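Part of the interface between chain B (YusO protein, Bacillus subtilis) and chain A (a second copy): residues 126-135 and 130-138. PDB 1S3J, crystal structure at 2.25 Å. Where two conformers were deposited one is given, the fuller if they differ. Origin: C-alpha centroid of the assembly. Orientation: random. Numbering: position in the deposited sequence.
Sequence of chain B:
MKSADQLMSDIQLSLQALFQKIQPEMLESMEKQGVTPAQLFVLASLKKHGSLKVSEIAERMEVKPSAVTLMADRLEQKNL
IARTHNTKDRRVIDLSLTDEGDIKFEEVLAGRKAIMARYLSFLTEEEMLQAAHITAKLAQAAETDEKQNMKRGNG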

ATOM      1  N   GLU B 126      24.592  -8.410   2.032  1.00 29.63           N
ATOM      2  CA  GLU B 126      25.124  -7.068   2.226  1.00 28.96           C
ATOM      3  C   GLU B 126      24.018  -6.006   1.996  1.00 27.70           C
ATOM      4  O   GLU B 126      23.802  -5.127   2.818  1.00 27.24           O
ATOM      5  CB  GLU B 126      26.316  -6.885   1.282  1.00 28.76           C
ATOM      6  CG  GLU B 126      26.965  -5.518   1.261  1.00 31.17           C
ATOM      7  CD  GLU B 126      28.187  -5.448   0.320  1.00 32.00           C
ATOM      8  OE1 GLU B 126      28.807  -6.493   0.006  1.00 32.77           O
ATOM      9  OE2 GLU B 126      28.513  -4.334  -0.109  1.00 29.62           O
ATOM     10  N   GLU B 127      23.294  -6.123   0.902  1.00 27.51           N
ATOM     11  CA  GLU B 127      22.219  -5.177   0.589  1.00 27.91           C
ATOM     12  C   GLU B 127      21.050  -5.257   1.557  1.00 27.68           C
ATOM     13  O   GLU B 127      20.527  -4.237   1.985  1.00 26.88           O
ATOM     14  CB  GLU B 127      21.735  -5.382  -0.837  1.00 27.80           C
ATOM     15  CG  GLU B 127      22.801  -5.058  -1.872  1.00 28.33           C
ATOM     16  CD  GLU B 127      22.438  -5.564  -3.254  1.00 28.92           C
ATOM     17  OE1 GLU B 127      21.782  -6.603  -3.365  1.00 29.99           O
ATOM     18  OE2 GLU B 127      22.819  -4.921  -4.236  1.00 30.68           O
HETATM   19  N   MSE B 128      20.663  -6.475   1.906  1.00 28.86           N
HETATM   20  CA  MSE B 128      19.688  -6.732   2.979  1.00 29.56           C
HETATM   21  C   MSE B 128      20.039  -6.001   4.264  1.00 29.34           C
HETATM   22  O   MSE B 128      19.142  -5.430   4.912  1.00 28.27           O
HETATM   23  CB  MSE B 128      19.591  -8.222   3.312  0.61 29.97           C
HETATM   24  CG  MSE B 128      18.865  -9.069   2.316  0.61 32.05           C
HETATM   25 SE   MSE B 128      18.721 -10.902   3.018  0.39 36.78          SE
HETATM   26  CE  MSE B 128      19.386 -11.901   1.484  0.61 37.40           C
ATOM     27  N   LEU B 129      21.325  -6.044   4.651  1.00 28.77           N
ATOM     28  CA  LEU B 129      21.762  -5.406   5.904  1.00 28.62           C
ATOM     29  C   LEU B 129      21.744  -3.895   5.793  1.00 27.49           C
ATOM     30  O   LEU B 129      21.437  -3.217   6.760  1.00 27.72           O
ATOM     31  CB  LEU B 129      23.145  -5.897   6.343  1.00 29.21           C
ATOM     32  CG  LEU B 129      23.132  -7.325   6.926  1.00 31.64           C
ATOM     33  CD1 LEU B 129      24.437  -8.099   6.680  1.00 32.27           C
ATOM     34  CD2 LEU B 129      22.807  -7.281   8.434  1.00 33.49           C
ATOM     35  N   GLN B 130      22.032  -3.383   4.600  1.00 26.50           N
ATOM     36  CA  GLN B 130      21.983  -1.956   4.327  1.00 25.75           C
ATOM     37  C   GLN B 130      20.516  -1.496   4.363  1.00 25.45           C
ATOM     38  O   GLN B 130      20.199  -0.431   4.908  1.00 23.55           O
ATOM     39  CB  GLN B 130      22.585  -1.644   2.955  1.00 25.81           C
ATOM     40  CG  GLN B 130      24.124  -1.850   2.820  1.00 24.70           C
ATOM     41  CD  GLN B 130      24.602  -1.560   1.401  1.00 23.45           C
ATOM     42  OE1 GLN B 130      23.808  -1.202   0.530  1.00 23.34           O
ATOM     43  NE2 GLN B 130      25.879  -1.699   1.171  1.00 22.75           N
ATOM     44  N   ALA B 131      19.631  -2.321   3.798  1.00 24.92           N
ATOM     45  CA  ALA B 131      18.203  -1.986   3.751  1.00 24.76           C
ATOM     46  C   ALA B 131      17.596  -2.001   5.156  1.00 24.19           C
ATOM     47  O   ALA B 131      16.793  -1.152   5.480  1.00 24.63           O
ATOM     48  CB  ALA B 131      17.448  -2.878   2.795  1.00 23.95           C
ATOM     49  N   ALA B 132      18.046  -2.899   6.009  1.00 25.02           N
ATOM     50  CA  ALA B 132      17.561  -2.968   7.384  1.00 25.21           C
ATOM     51  C   ALA B 132      18.015  -1.738   8.159  1.00 26.23           C
ATOM     52  O   ALA B 132      17.207  -1.077   8.803  1.00 26.32           O
ATOM     53  CB  ALA B 132      18.050  -4.229   8.057  1.00 25.41           C
ATOM     54  N   HIS B 133      19.296  -1.407   8.074  1.00 26.82           N
ATOM     55  CA  HIS B 133      19.824  -0.212   8.732  1.00 27.71           C
ATOM     56  C   HIS B 133      19.156   1.093   8.222  1.00 27.25           C
ATOM     57  O   HIS B 133      18.790   1.963   8.999  1.00 28.63           O
ATOM     58  CB  HIS B 133      21.377  -0.119   8.602  1.00 27.77           C
ATOM     59  CG  HIS B 133      21.914   1.237   8.981  1.00 31.67           C
ATOM     60  ND1 HIS B 133      22.049   1.646  10.294  1.00 32.63           N
ATOM     61  CD2 HIS B 133      22.282   2.300   8.221  1.00 33.85           C
ATOM     62  CE1 HIS B 133      22.492   2.889  10.327  1.00 33.29           C
ATOM     63  NE2 HIS B 133      22.632   3.316   9.084  1.00 34.43           N
ATOM     64  N   ILE B 134      18.997   1.228   6.921  1.00 26.28           N
ATOM     65  CA  ILE B 134      18.364   2.412   6.347  1.00 25.46           C
ATOM     66  C   ILE B 134      16.909   2.548   6.785  1.00 24.69           C
ATOM     67  O   ILE B 134      16.494   3.611   7.203  1.00 24.52           O
ATOM     68  CB  ILE B 134      18.444   2.389   4.812  1.00 25.05           C
ATOM     69  CG1 ILE B 134      19.872   2.710   4.359  1.00 26.19           C
ATOM     70  CG2 ILE B 134      17.474   3.398   4.209  1.00 26.30           C
ATOM     71  CD1 ILE B 134      20.121   2.521   2.860  1.00 23.89           C
ATOM     72  N   THR B 135      16.128   1.485   6.672  1.00 24.28           N
ATOM     73  CA  THR B 135      14.719   1.550   7.060  1.00 24.42           C
ATOM     74  C   THR B 135      14.541   1.820   8.541  1.00 24.81           C
ATOM     75  O   THR B 135      13.690   2.623   8.910  1.00 24.78           O
ATOM     76  CB  THR B 135      13.954   0.285   6.688  1.00 23.76           C
ATOM     77  OG1 THR B 135      14.658  -0.869   7.140  1.00 24.40           O
ATOM     78  CG2 THR B 135      13.870   0.130   5.181  1.00 23.98           C
TER
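Chain A (130-138) QAAHITAKL

Chain A's stretch 130-138 is helical throughout, as is the stretch of chain B it packs against, and both helices extend beyond the residues considered here. The axes approach to 10.3 Å and cross at -115°, so the chains run obliquely, nearer to antiparallel than to parallel. The register reflects two copies of one protein meeting through like surfaces: CA of Gln A130 lies 7.2 Å from CA of Gln B130, CA of Ala A131 lies 7.3 Å from CA of Ala B131, and CA of Ile A134 lies 6.8 Å from CA of Glu B127.

The apolar contacts pair isoleucine with alanine in both directions. Ile A134, with chi1 m and chi2 t, points toward chain B and brings CG2 to 4.3 Å from CB of Ala B131, while its CD1 lies 3.7 Å from the backbone O of Glu B127. Reciprocally, CD1 of Ile B134, in the same rotamer, sits 4.1 Å from CB of Ala A131. The small alanine takes little room on its helix, and the longer, branched isoleucine fills the space beside it.

Two glutamines meet in the middle. OE1 of Gln B130 approaches CG of Gln A130 at 3.3 Å, a contact with the aliphatic part of that side chain. Polar amides also suit a place that water can reach: one water donates to OE1 of Gln A130 at 2.8 Å and, weakly, to the backbone O of Gln B130 at 3.5 Å.

Charge supplies the remaining link. Lys A137, extended with all four chi angles t, reaches Glu B127 and forms a salt bridge, NZ to OE1 at 2.8 Å, in which NZ is the hydrogen-bond donor. A lysine is long enough to span from its own backbone to a carboxylate on the neighbouring helix, and the opposite charges strengthen the hydrogen bond.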

ATOM      1  N   GLN A 130      23.306   4.033  -1.456  1.00 25.26           N
ATOM      2  CA  GLN A 130      22.856   2.665  -1.184  1.00 24.89           C
ATOM      3  C   GLN A 130      21.361   2.556  -1.436  1.00 24.85           C
ATOM      4  O   GLN A 130      20.932   1.609  -2.079  1.00 25.17           O
ATOM      5  CB  GLN A 130      23.119   2.268   0.261  1.00 24.96           C
ATOM      6  CG  GLN A 130      24.574   2.028   0.639  1.00 25.73           C
ATOM      7  CD  GLN A 130      24.788   1.989   2.143  1.00 26.06           C
ATOM      8  OE1 GLN A 130      23.832   1.970   2.908  1.00 26.85           O
ATOM      9  NE2 GLN A 130      26.032   1.951   2.560  1.00 23.40           N
ATOM     10  N   ALA A 131      20.562   3.524  -0.949  1.00 24.60           N
ATOM     11  CA  ALA A 131      19.100   3.430  -1.098  1.00 24.46           C
ATOM     12  C   ALA A 131      18.676   3.568  -2.554  1.00 23.89           C
ATOM     13  O   ALA A 131      17.743   2.922  -2.977  1.00 24.33           O
ATOM     14  CB  ALA A 131      18.350   4.470  -0.220  1.00 23.80           C
ATOM     15  N   ALA A 132      19.353   4.415  -3.311  1.00 24.18           N
ATOM     16  CA  ALA A 132      19.078   4.547  -4.751  1.00 24.34           C
ATOM     17  C   ALA A 132      19.251   3.210  -5.433  1.00 24.48           C
ATOM     18  O   ALA A 132      18.380   2.783  -6.176  1.00 23.93           O
ATOM     19  CB  ALA A 132      19.992   5.561  -5.404  1.00 24.10           C
ATOM     20  N   HIS A 133      20.385   2.570  -5.160  1.00 24.82           N
ATOM     21  CA  HIS A 133      20.759   1.302  -5.782  1.00 26.22           C
ATOM     22  C   HIS A 133      19.829   0.127  -5.384  1.00 25.38           C
ATOM     23  O   HIS A 133      19.424  -0.642  -6.220  1.00 25.31           O
ATOM     24  CB  HIS A 133      22.191   0.954  -5.378  1.00 26.85           C
ATOM     25  CG  HIS A 133      22.649  -0.379  -5.867  1.00 30.92           C
ATOM     26  ND1 HIS A 133      22.541  -1.531  -5.112  1.00 35.39           N
ATOM     27  CD2 HIS A 133      23.213  -0.747  -7.043  1.00 35.63           C
ATOM     28  CE1 HIS A 133      23.022  -2.547  -5.806  1.00 37.30           C
ATOM     29  NE2 HIS A 133      23.435  -2.100  -6.978  1.00 37.48           N
ATOM     30  N   ILE A 134      19.546  -0.021  -4.095  1.00 24.94           N
ATOM     31  CA  ILE A 134      18.667  -1.081  -3.592  1.00 24.46           C
ATOM     32  C   ILE A 134      17.217  -0.916  -4.105  1.00 24.55           C
ATOM     33  O   ILE A 134      16.603  -1.879  -4.514  1.00 24.56           O
ATOM     34  CB  ILE A 134      18.735  -1.090  -2.057  1.00 24.43           C
ATOM     35  CG1 ILE A 134      20.134  -1.528  -1.591  1.00 25.62           C
ATOM     36  CG2 ILE A 134      17.683  -1.954  -1.442  1.00 25.30           C
ATOM     37  CD1 ILE A 134      20.387  -1.247  -0.110  1.00 24.58           C
ATOM     38  N   THR A 135      16.664   0.290  -4.084  1.00 24.55           N
ATOM     39  CA  THR A 135      15.291   0.461  -4.536  1.00 25.50           C
ATOM     40  C   THR A 135      15.161   0.254  -6.054  1.00 25.86           C
ATOM     41  O   THR A 135      14.182  -0.359  -6.500  1.00 25.61           O
ATOM     42  CB  THR A 135      14.720   1.814  -4.179  1.00 25.59           C
ATOM     43  OG1 THR A 135      15.640   2.837  -4.560  1.00 25.75           O
ATOM     44  CG2 THR A 135      14.514   1.955  -2.664  1.00 26.88           C
ATOM     45  N   ALA A 136      16.141   0.745  -6.816  1.00 25.80           N
ATOM     46  CA  ALA A 136      16.185   0.541  -8.262  1.00 26.34           C
ATOM     47  C   ALA A 136      16.313  -0.948  -8.596  1.00 26.19           C
ATOM     48  O   ALA A 136      15.581  -1.460  -9.436  1.00 26.25           O
ATOM     49  CB  ALA A 136      17.337   1.339  -8.903  1.00 26.43           C
ATOM     50  N   LYS A 137      17.198  -1.643  -7.909  1.00 25.78           N
ATOM     51  CA  LYS A 137      17.355  -3.070  -8.109  1.00 26.92           C
ATOM     52  C   LYS A 137      16.091  -3.871  -7.724  1.00 28.29           C
ATOM     53  O   LYS A 137      15.683  -4.798  -8.443  1.00 28.86           O
ATOM     54  CB  LYS A 137      18.549  -3.568  -7.303  1.00 26.95           C
ATOM     55  CG  LYS A 137      18.764  -5.047  -7.379  1.00 26.51           C
ATOM     56  CD  LYS A 137      20.110  -5.432  -6.776  1.00 28.05           C
ATOM     57  CE  LYS A 137      20.370  -6.945  -6.883  1.00 28.87           C
ATOM     58  NZ  LYS A 137      21.524  -7.361  -6.015  1.00 29.78           N
ATOM     59  N   LEU A 138      15.467  -3.522  -6.602  1.00 28.70           N
ATOM     60  CA  LEU A 138      14.225  -4.188  -6.216  1.00 29.59           C
ATOM     61  C   LEU A 138      13.122  -3.911  -7.234  1.00 30.32           C
ATOM     62  O   LEU A 138      12.344  -4.792  -7.558  1.00 29.62           O
ATOM     63  CB  LEU A 138      13.758  -3.716  -4.832  1.00 29.75           C
ATOM     64  CG  LEU A 138      14.582  -4.097  -3.615  1.00 28.78           C
ATOM     65  CD1 LEU A 138      14.060  -3.358  -2.356  1.00 31.51           C
ATOM     66  CD2 LEU A 138      14.501  -5.561  -3.424  1.00 31.48           C
TER
HETATM   67  O   HOH W   1      23.175   1.224   5.492  1.00 32.27           O